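Local coordinates for protein putative PLP-dependent aminotransferase (Bacillus cereus ATCC 10987, PDB 3JU7) that probably catalyses pyridoxal phosphate-dependent transamination, as a member of the DegT/DnrJ/EryC1/StrS aminotransferase family, at residues I5-R9 and S349-E354; R214-F218 and M228-K234; P321-Q325 and T340-A344. One frame throughout, in Å; residues are numbered along the deposited sequence.

In the fold
Interaction 1 joins the N-terminal segment to the chain leaving strand 347-350, closing a long loop within which interactions 2 and 3 are both nested. Interactions 1 and 3 are neighbours, their centres 22 Å apart and their nearest atoms about 9 Å apart, and helix 338-346 of interaction 3 runs directly into the strand used by interaction 1. Interaction 2 lies across the chain's centre from interaction 1, about 35 Å away between centres, and 34 Å from the centre of interaction 3. It bears most directly on the cofactor: N232 hydrogen-bonds the pyridoxal phosphate-lysine of the second subunit. Residues of all three contacts touch that subunit, interaction 2 most extensively.

Interaction 1: I5-R9 and S349-E354; sequences IPFLR and SLPLWE
The indole of W353 is the apolar centre, wrapped by residues of 5-9. I5 CG2 and P6 CD both meet its CZ2, each at 3.9 Å, and both side chains cross that of W353 at about a right angle. R9 CB sits over one face, 3.8 Å from the centroid of the five-membered ring and 17° off its normal, a CH-pi contact. With CG anti to the backbone N (chi1 -176°), the extended R9 chain runs on over the six-membered ring, bringing CD to 3.9 Å from CE3 of W353. P351 packs on I5, P6 and F7, its CG 4.1 Å from I5 CG2. Further along, the F7 ring turns an edge to S349 O, with CE1 3.4 Å away; the hydroxyl of S349 is engaged by Y318 N.

Outward, the indole N-H of W353 donates to P6 O (NE1 to O 2.9 Å, 149° at the hydrogen), the donor tilted out of the carbonyl plane. At the polar end two waters link R9 O to the backbone of E354, one through its N and the other through its O; the second water also accepts from R9 NH1. The E354 carboxylate is salt-bridged to K253. The buried indole thus has its one polar atom satisfied by the N-terminal segment, whose fixing to the chain after strand 347-350 combines apolar cover, a direct bond and water bridges.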
loop_
_atom_site.group_PDB
_atom_site.type_symbol
_atom_site.label_atom_id
_atom_site.label_comp_id
_atom_site.label_asym_id
_atom_site.label_seq_id
_atom_site.Cartn_x
_atom_site.Cartn_y
_atom_site.Cartn_z
ATOM N N ILE A 5 -19.003 25.933 3.883
ATOM C CA ILE A 5 -17.623 25.810 4.297
ATOM C C ILE A 5 -17.432 24.314 4.548
ATOM O O ILE A 5 -18.001 23.759 5.481
ATOM C CB ILE A 5 -17.316 26.663 5.532
ATOM C CG1 ILE A 5 -17.418 28.154 5.186
ATOM C CG2 ILE A 5 -15.922 26.351 6.053
ATOM C CD1 ILE A 5 -17.621 29.084 6.425
ATOM N N PRO A 6 -16.698 23.635 3.668
ATOM C CA PRO A 6 -16.493 22.196 3.813
ATOM C C PRO A 6 -15.389 21.877 4.806
ATOM O O PRO A 6 -14.553 22.739 5.079
ATOM C CB PRO A 6 -16.036 21.786 2.440
ATOM C CG PRO A 6 -15.273 22.999 1.968
ATOM C CD PRO A 6 -16.059 24.155 2.461
ATOM N N PHE A 7 -15.369 20.649 5.317
ATOM C CA PHE A 7 -14.401 20.295 6.379
ATOM C C PHE A 7 -12.992 20.227 5.820
ATOM O O PHE A 7 -12.069 20.777 6.411
ATOM C CB PHE A 7 -14.736 18.996 7.126
ATOM C CG PHE A 7 -13.693 18.604 8.149
ATOM C CD1 PHE A 7 -13.600 19.281 9.353
ATOM C CD2 PHE A 7 -12.776 17.585 7.882
ATOM C CE1 PHE A 7 -12.624 18.943 10.285
ATOM C CE2 PHE A 7 -11.801 17.256 8.793
ATOM C CZ PHE A 7 -11.738 17.940 10.015
ATOM N N LEU A 8 -12.832 19.552 4.689
ATOM C CA LEU A 8 -11.531 19.458 4.082
ATOM C C LEU A 8 -11.539 20.037 2.677
ATOM O O LEU A 8 -12.508 19.932 1.943
ATOM C CB LEU A 8 -11.004 18.018 4.114
ATOM C CG LEU A 8 -11.740 16.857 3.440
ATOM C CD1 LEU A 8 -10.944 15.598 3.753
ATOM C CD2 LEU A 8 -13.173 16.674 3.913
ATOM N N ARG A 9 -10.461 20.726 2.356
ATOM C CA ARG A 9 -10.256 21.231 1.041
ATOM C C ARG A 9 -8.760 21.162 0.789
ATOM O O ARG A 9 -8.026 22.126 1.010
ATOM C CB ARG A 9 -10.766 22.661 0.904
ATOM C CG ARG A 9 -10.633 23.192 -0.529
ATOM C CD ARG A 9 -10.996 24.640 -0.664
ATOM N NE ARG A 9 -11.163 24.991 -2.072
ATOM C CZ ARG A 9 -10.168 25.219 -2.925
ATOM N NH1 ARG A 9 -8.901 25.146 -2.538
ATOM N NH2 ARG A 9 -10.442 25.523 -4.184
ATOM N N SER A 349 -13.754 19.149 15.724
ATOM C CA SER A 349 -12.748 19.376 14.694
ATOM C C SER A 349 -13.247 20.476 13.766
ATOM O O SER A 349 -14.207 20.273 13.025
ATOM C CB SER A 349 -12.484 18.091 13.885
ATOM O OG SER A 349 -12.039 17.020 14.711
ATOM N N LEU A 350 -12.634 21.653 13.822
ATOM C CA LEU A 350 -13.155 22.779 13.062
ATOM C C LEU A 350 -12.353 22.917 11.786
ATOM O O LEU A 350 -11.145 22.645 11.763
ATOM C CB LEU A 350 -13.147 24.078 13.859
ATOM C CG LEU A 350 -13.954 24.116 15.157
ATOM C CD1 LEU A 350 -13.726 25.441 15.891
ATOM C CD2 LEU A 350 -15.433 23.914 14.889
ATOM N N PRO A 351 -13.015 23.349 10.713
ATOM C CA PRO A 351 -12.296 23.382 9.469
ATOM C C PRO A 351 -11.152 24.372 9.442
ATOM O O PRO A 351 -11.231 25.480 9.989
ATOM C CB PRO A 351 -13.370 23.735 8.427
ATOM C CG PRO A 351 -14.576 24.060 9.153
ATOM C CD PRO A 351 -14.461 23.523 10.531
ATOM N N LEU A 352 -10.103 23.941 8.768
ATOM C CA LEU A 352 -8.927 24.728 8.517
ATOM C C LEU A 352 -8.325 24.148 7.247
ATOM O O LEU A 352 -8.152 22.963 7.169
ATOM C CB LEU A 352 -7.959 24.605 9.685
ATOM C CG LEU A 352 -6.760 25.562 9.766
ATOM C CD1 LEU A 352 -6.227 25.608 11.229
ATOM C CD2 LEU A 352 -5.677 25.165 8.820
ATOM N N TRP A 353 -8.085 24.967 6.228
ATOM C CA TRP A 353 -7.441 24.518 4.991
ATOM C C TRP A 353 -6.840 25.716 4.291
ATOM O O TRP A 353 -7.229 26.849 4.579
ATOM C CB TRP A 353 -8.395 23.793 4.027
ATOM C CG TRP A 353 -9.848 24.122 4.167
ATOM C CD1 TRP A 353 -10.768 23.422 4.889
ATOM C CD2 TRP A 353 -10.551 25.221 3.579
ATOM N NE1 TRP A 353 -11.998 24.007 4.783
ATOM C CE2 TRP A 353 -11.894 25.118 3.989
ATOM C CE3 TRP A 353 -10.179 26.275 2.750
ATOM C CZ2 TRP A 353 -12.859 26.021 3.593
ATOM C CZ3 TRP A 353 -11.132 27.171 2.354
ATOM C CH2 TRP A 353 -12.459 27.047 2.779
ATOM N N GLU A 354 -5.895 25.442 3.385
ATOM C CA GLU A 354 -5.193 26.479 2.649
ATOM C C GLU A 354 -6.216 27.262 1.866
ATOM O O GLU A 354 -7.037 26.682 1.165
ATOM C CB GLU A 354 -4.156 25.895 1.672
ATOM C CG GLU A 354 -2.965 25.162 2.337
ATOM C CD GLU A 354 -2.016 24.544 1.300
ATOM O OE1 GLU A 354 -1.632 25.259 0.360
ATOM O OE2 GLU A 354 -1.663 23.346 1.406
HETATM O O HOH W 1 -5.738 22.611 2.594
HETATM O O HOH W 2 -7.600 24.344 -0.141
#

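Interaction 2: R214-F218 and M228-K234. With ACT (acetate ion), chain F.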
loop_
_atom_site.group_PDB
_atom_site.type_symbol
_atom_site.label_atom_id
_atom_site.label_comp_id
_atom_site.label_asym_id
_atom_site.label_seq_id
_atom_site.Cartn_x
_atom_site.Cartn_y
_atom_site.Cartn_z
ATOM N N ARG A 214 13.757 -3.203 2.684
ATOM C CA ARG A 214 13.654 -4.518 2.114
ATOM C C ARG A 214 12.264 -5.088 2.348
ATOM O O ARG A 214 11.716 -5.692 1.436
ATOM C CB ARG A 214 14.671 -5.452 2.735
ATOM C CG ARG A 214 16.131 -5.180 2.327
ATOM C CD ARG A 214 16.964 -6.343 2.879
ATOM N NE ARG A 214 18.381 -6.115 2.720
ATOM C CZ ARG A 214 19.318 -7.046 2.815
ATOM N NH1 ARG A 214 19.008 -8.305 3.068
ATOM N NH2 ARG A 214 20.580 -6.711 2.608
HETATM N N MSE A 215 11.725 -4.904 3.557
HETATM C CA MSE A 215 10.374 -5.392 3.864
HETATM C C MSE A 215 9.304 -4.864 2.892
HETATM O O MSE A 215 8.433 -5.590 2.470
HETATM C CB MSE A 215 9.986 -5.047 5.304
HETATM C CG MSE A 215 10.743 -5.861 6.298
HETATM SE SE MSE A 215 10.341 -5.366 8.120
HETATM C CE MSE A 215 8.335 -5.594 8.060
ATOM N N GLY A 216 9.413 -3.592 2.529
ATOM C CA GLY A 216 8.491 -3.000 1.584
ATOM C C GLY A 216 8.702 -3.412 0.135
ATOM O O GLY A 216 7.957 -2.967 -0.729
ATOM N N ASN A 217 9.732 -4.227 -0.114
ATOM C CA ASN A 217 10.032 -4.823 -1.410
ATOM C C ASN A 217 10.149 -6.332 -1.197
ATOM O O ASN A 217 11.165 -6.959 -1.529
ATOM C CB ASN A 217 11.347 -4.225 -1.990
ATOM C CG ASN A 217 11.666 -4.731 -3.409
ATOM O OD1 ASN A 217 10.774 -4.919 -4.256
ATOM N ND2 ASN A 217 12.941 -4.933 -3.670
ATOM N N PHE A 218 9.101 -6.907 -0.590
ATOM C CA PHE A 218 8.941 -8.350 -0.487
ATOM C C PHE A 218 9.998 -9.080 0.352
ATOM O O PHE A 218 10.229 -10.286 0.159
ATOM C CB PHE A 218 8.875 -8.964 -1.906
ATOM C CG PHE A 218 7.975 -8.206 -2.847
ATOM C CD1 PHE A 218 6.599 -8.344 -2.761
ATOM C CD2 PHE A 218 8.493 -7.349 -3.786
ATOM C CE1 PHE A 218 5.763 -7.657 -3.594
ATOM C CE2 PHE A 218 7.642 -6.646 -4.628
ATOM C CZ PHE A 218 6.266 -6.813 -4.520
HETATM N N MSE A 228 12.827 -12.417 4.729
HETATM C CA MSE A 228 12.101 -11.916 5.884
HETATM C C MSE A 228 10.657 -11.526 5.505
HETATM O O MSE A 228 10.325 -11.335 4.335
HETATM C CB MSE A 228 12.800 -10.669 6.436
HETATM C CG MSE A 228 12.924 -9.523 5.418
HETATM SE SE MSE A 228 13.916 -7.966 6.111
HETATM C CE MSE A 228 13.285 -7.954 7.882
HETATM N N MSE A 229 9.824 -11.364 6.510
HETATM C CA MSE A 229 8.454 -10.914 6.325
HETATM C C MSE A 229 8.462 -9.595 5.557
HETATM O O MSE A 229 9.350 -8.767 5.719
HETATM C CB MSE A 229 7.785 -10.720 7.688
HETATM C CG MSE A 229 6.313 -10.453 7.650
HETATM SE SE MSE A 229 5.474 -11.864 6.671
HETATM C CE MSE A 229 3.619 -11.245 6.962
ATOM N N GLY A 230 7.494 -9.430 4.674
ATOM C CA GLY A 230 7.435 -8.265 3.828
ATOM C C GLY A 230 6.207 -8.225 2.959
ATOM O O GLY A 230 5.314 -9.101 3.012
ATOM N N PHE A 231 6.164 -7.184 2.155
ATOM C CA PHE A 231 5.044 -6.982 1.253
ATOM C C PHE A 231 5.435 -5.891 0.268
ATOM O O PHE A 231 6.637 -5.667 0.035
ATOM C CB PHE A 231 3.728 -6.724 2.045
ATOM C CG PHE A 231 3.774 -5.579 3.033
ATOM C CD1 PHE A 231 4.782 -4.629 3.041
ATOM C CD2 PHE A 231 2.711 -5.380 3.885
ATOM C CE1 PHE A 231 4.762 -3.558 3.935
ATOM C CE2 PHE A 231 2.697 -4.294 4.779
ATOM C CZ PHE A 231 3.730 -3.386 4.799
ATOM N N ASN A 232 4.465 -5.222 -0.331
ATOM C CA ASN A 232 4.759 -4.064 -1.198
ATOM C C ASN A 232 4.196 -2.818 -0.588
ATOM O O ASN A 232 2.955 -2.692 -0.502
ATOM C CB ASN A 232 4.090 -4.203 -2.558
ATOM C CG ASN A 232 4.521 -3.123 -3.561
ATOM O OD1 ASN A 232 5.296 -2.201 -3.234
ATOM N ND2 ASN A 232 4.059 -3.280 -4.832
ATOM N N CYS A 233 5.074 -1.919 -0.170
ATOM C CA CYS A 233 4.647 -0.586 0.255
ATOM C C CYS A 233 5.553 0.465 -0.356
ATOM O O CYS A 233 5.755 1.514 0.225
ATOM C CB CYS A 233 4.624 -0.468 1.779
ATOM S SG CYS A 233 6.300 -0.495 2.560
ATOM N N LYS A 234 6.057 0.167 -1.560
ATOM C CA LYS A 234 6.882 1.086 -2.330
ATOM C C LYS A 234 6.066 2.268 -2.858
ATOM O O LYS A 234 4.976 2.105 -3.381
ATOM C CB LYS A 234 7.577 0.357 -3.506
ATOM C CG LYS A 234 8.464 -0.802 -3.042
ATOM C CD LYS A 234 9.038 -1.652 -4.127
ATOM C CE LYS A 234 8.123 -2.738 -4.643
ATOM N NZ LYS A 234 7.085 -2.286 -5.520
HETATM C C ACT F . 7.155 -5.089 -7.647
HETATM O O ACT F . 8.345 -4.678 -7.426
HETATM O OXT ACT F . 6.232 -4.545 -6.996
HETATM C CH3 ACT F . 6.833 -6.141 -8.665
#
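M215 and G216, where helix 206-215 ends, offer their carbonyls to 228-234. F231 N donates to M215 O (2.8 Å, 167°), in line with the carbonyl bond, and C233 N to G216 O (3.1 Å). F218 N returns a bond to F231 O, 2.8 Å away. The last two bonds flank a single antiparallel bridge in which N217 and N232 are a non-hydrogen-bonded pair. The backbones are close at both glycines: C233 SG lies 3.5 Å from G216 CA, and G230 CA rests on M215 O.

Selenomethionines M215 and M228 cross at about a right angle, with M215 CG 3.7 Å from M228 CE. The F218 ring has F231 O over one face and runs alongside N232, whose CB is 3.9 Å from F218 CZ. N232 OD1 accepts from K234 N in an Asx turn, while K234 NZ reaches the same oxygen from the opposite face of the amide, 45° out of its plane. The K234 chain, bent at chi3 (-83°) and again at chi4, brings NZ back to N232 OD1 and within 2.8 Å of OXT of an acetate, probably from the crystallisation liquor. E197 of the second subunit forms a salt bridge with K234 and accepts from N232 ND2, which also bonds the pyridoxal phosphate-lysine of that subunit. Such sharing of a cofactor site across the dimer interface is characteristic of fold type I PLP-dependent enzymes.

Interaction 3: P321-Q325 and T340-A344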
loop_
_atom_site.group_PDB
_atom_site.type_symbol
_atom_site.label_atom_id
_atom_site.label_comp_id
_atom_site.label_asym_id
_atom_site.label_seq_id
_atom_site.Cartn_x
_atom_site.Cartn_y
_atom_site.Cartn_z
ATOM N N PRO A 321 -16.924 8.550 17.703
ATOM C CA PRO A 321 -16.397 7.572 18.657
ATOM C C PRO A 321 -14.893 7.416 18.616
ATOM O O PRO A 321 -14.284 7.479 17.543
ATOM C CB PRO A 321 -17.036 6.262 18.188
ATOM C CG PRO A 321 -17.297 6.483 16.707
ATOM C CD PRO A 321 -17.805 7.887 16.717
ATOM N N SER A 322 -14.300 7.211 19.789
ATOM C CA SER A 322 -12.916 6.807 19.851
ATOM C C SER A 322 -12.826 5.351 19.414
ATOM O O SER A 322 -13.864 4.664 19.324
ATOM C CB SER A 322 -12.369 6.964 21.264
ATOM O OG SER A 322 -11.562 8.112 21.341
ATOM N N CYS A 323 -11.597 4.862 19.205
ATOM C CA CYS A 323 -11.403 3.505 18.685
ATOM C C CYS A 323 -12.120 2.489 19.547
ATOM O O CYS A 323 -12.809 1.647 19.013
ATOM C CB CYS A 323 -9.917 3.125 18.517
ATOM S SG CYS A 323 -9.123 4.066 17.180
ATOM N N HIS A 324 -11.963 2.579 20.869
ATOM C CA HIS A 324 -12.529 1.595 21.769
ATOM C C HIS A 324 -14.043 1.604 21.692
ATOM O O HIS A 324 -14.677 0.637 22.091
ATOM C CB HIS A 324 -12.049 1.805 23.227
ATOM C CG HIS A 324 -12.745 2.912 23.983
ATOM N ND1 HIS A 324 -12.389 4.239 23.864
ATOM C CD2 HIS A 324 -13.701 2.870 24.943
ATOM C CE1 HIS A 324 -13.120 4.972 24.684
ATOM N NE2 HIS A 324 -13.946 4.166 25.333
ATOM N N GLN A 325 -14.613 2.701 21.187
ATOM C CA GLN A 325 -16.075 2.838 21.018
ATOM C C GLN A 325 -16.586 2.375 19.634
ATOM O O GLN A 325 -17.781 2.199 19.439
ATOM C CB GLN A 325 -16.488 4.300 21.273
ATOM C CG GLN A 325 -16.053 4.796 22.663
ATOM C CD GLN A 325 -16.253 6.268 22.859
ATOM O OE1 GLN A 325 -16.073 7.057 21.923
ATOM N NE2 GLN A 325 -16.630 6.667 24.094
ATOM N N THR A 340 -10.501 9.468 28.221
ATOM C CA THR A 340 -10.737 9.310 26.773
ATOM C C THR A 340 -12.221 9.530 26.502
ATOM O O THR A 340 -12.599 10.239 25.587
ATOM C CB THR A 340 -10.274 7.898 26.249
ATOM O OG1 THR A 340 -8.908 7.651 26.644
ATOM C CG2 THR A 340 -10.333 7.808 24.721
ATOM N N ASN A 341 -13.068 8.957 27.339
ATOM C CA ASN A 341 -14.509 9.130 27.169
ATOM C C ASN A 341 -14.925 10.579 27.280
ATOM O O ASN A 341 -15.732 11.087 26.490
ATOM C CB ASN A 341 -15.299 8.284 28.185
ATOM C CG ASN A 341 -15.188 6.801 27.888
ATOM O OD1 ASN A 341 -14.770 6.413 26.787
ATOM N ND2 ASN A 341 -15.565 5.962 28.851
ATOM N N LYS A 342 -14.376 11.246 28.271
ATOM C CA LYS A 342 -14.704 12.631 28.486
ATOM C C LYS A 342 -14.260 13.479 27.282
ATOM O O LYS A 342 -15.052 14.255 26.746
ATOM C CB LYS A 342 -14.081 13.126 29.808
ATOM C CG LYS A 342 -14.225 14.608 30.062
ATOM C CD LYS A 342 -15.669 15.049 30.152
ATOM C CE LYS A 342 -16.280 14.682 31.463
ATOM N NZ LYS A 342 -15.657 15.551 32.524
ATOM N N ILE A 343 -13.008 13.329 26.854
ATOM C CA ILE A 343 -12.500 14.117 25.721
ATOM C C ILE A 343 -13.291 13.805 24.438
ATOM O O ILE A 343 -13.445 14.649 23.575
ATOM C CB ILE A 343 -10.983 13.864 25.505
ATOM C CG1 ILE A 343 -10.188 14.436 26.686
ATOM C CG2 ILE A 343 -10.467 14.472 24.156
ATOM C CD1 ILE A 343 -10.398 15.960 26.931
ATOM N N ALA A 344 -13.797 12.586 24.317
ATOM C CA ALA A 344 -14.573 12.183 23.148
ATOM C C ALA A 344 -15.988 12.767 23.226
ATOM O O ALA A 344 -16.658 12.828 22.211
ATOM C CB ALA A 344 -14.612 10.653 23.015
HETATM O O HOH W 3 -17.263 9.501 25.012
#
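The imidazole of H324 turns an edge to the N341 amide, ring and amide only 26° from coplanar, while Q325 CG lies over one of its faces, 3.4 Å above the ring plane and offset toward the rim. NE2 of H324 lies 2.8 Å from N341 OD1, but its N-H is directed well off the oxygen (124° at the hydrogen), so the bond is weak. The other ring nitrogen, ND1, has a partner in the hydroxyl of S85. The Q325 amide is turned nearly parallel to that of N341, the planes 8° apart, and its NE2 comes to 3.3 Å from N341 OD1. A water accepts from Q325 NE2 and donates to N341 O, bridging Q325 to the N341 backbone.

The contact sets a short 3-10 turn, 323-325, against helix 338-346 in a protein whose family adopts the fold type I aminotransferase architecture. The turn is tied internally: Q325 OE1, carried back on a chain extended beyond CG, accepts from S322 N at 2.8 Å, and Q325 N bonds S322 O.

Methyl groups of the helix fill in beside the polar atoms. A344 CB lies 4.0 Å from Q325 OE1. T340 CG2, anti to its own backbone N, touches both S322 OG (3.6 Å) and H324 CE1 (4.0 Å), and the other branch of T340, its hydroxyl OG1, is hydrogen-bonded to D106.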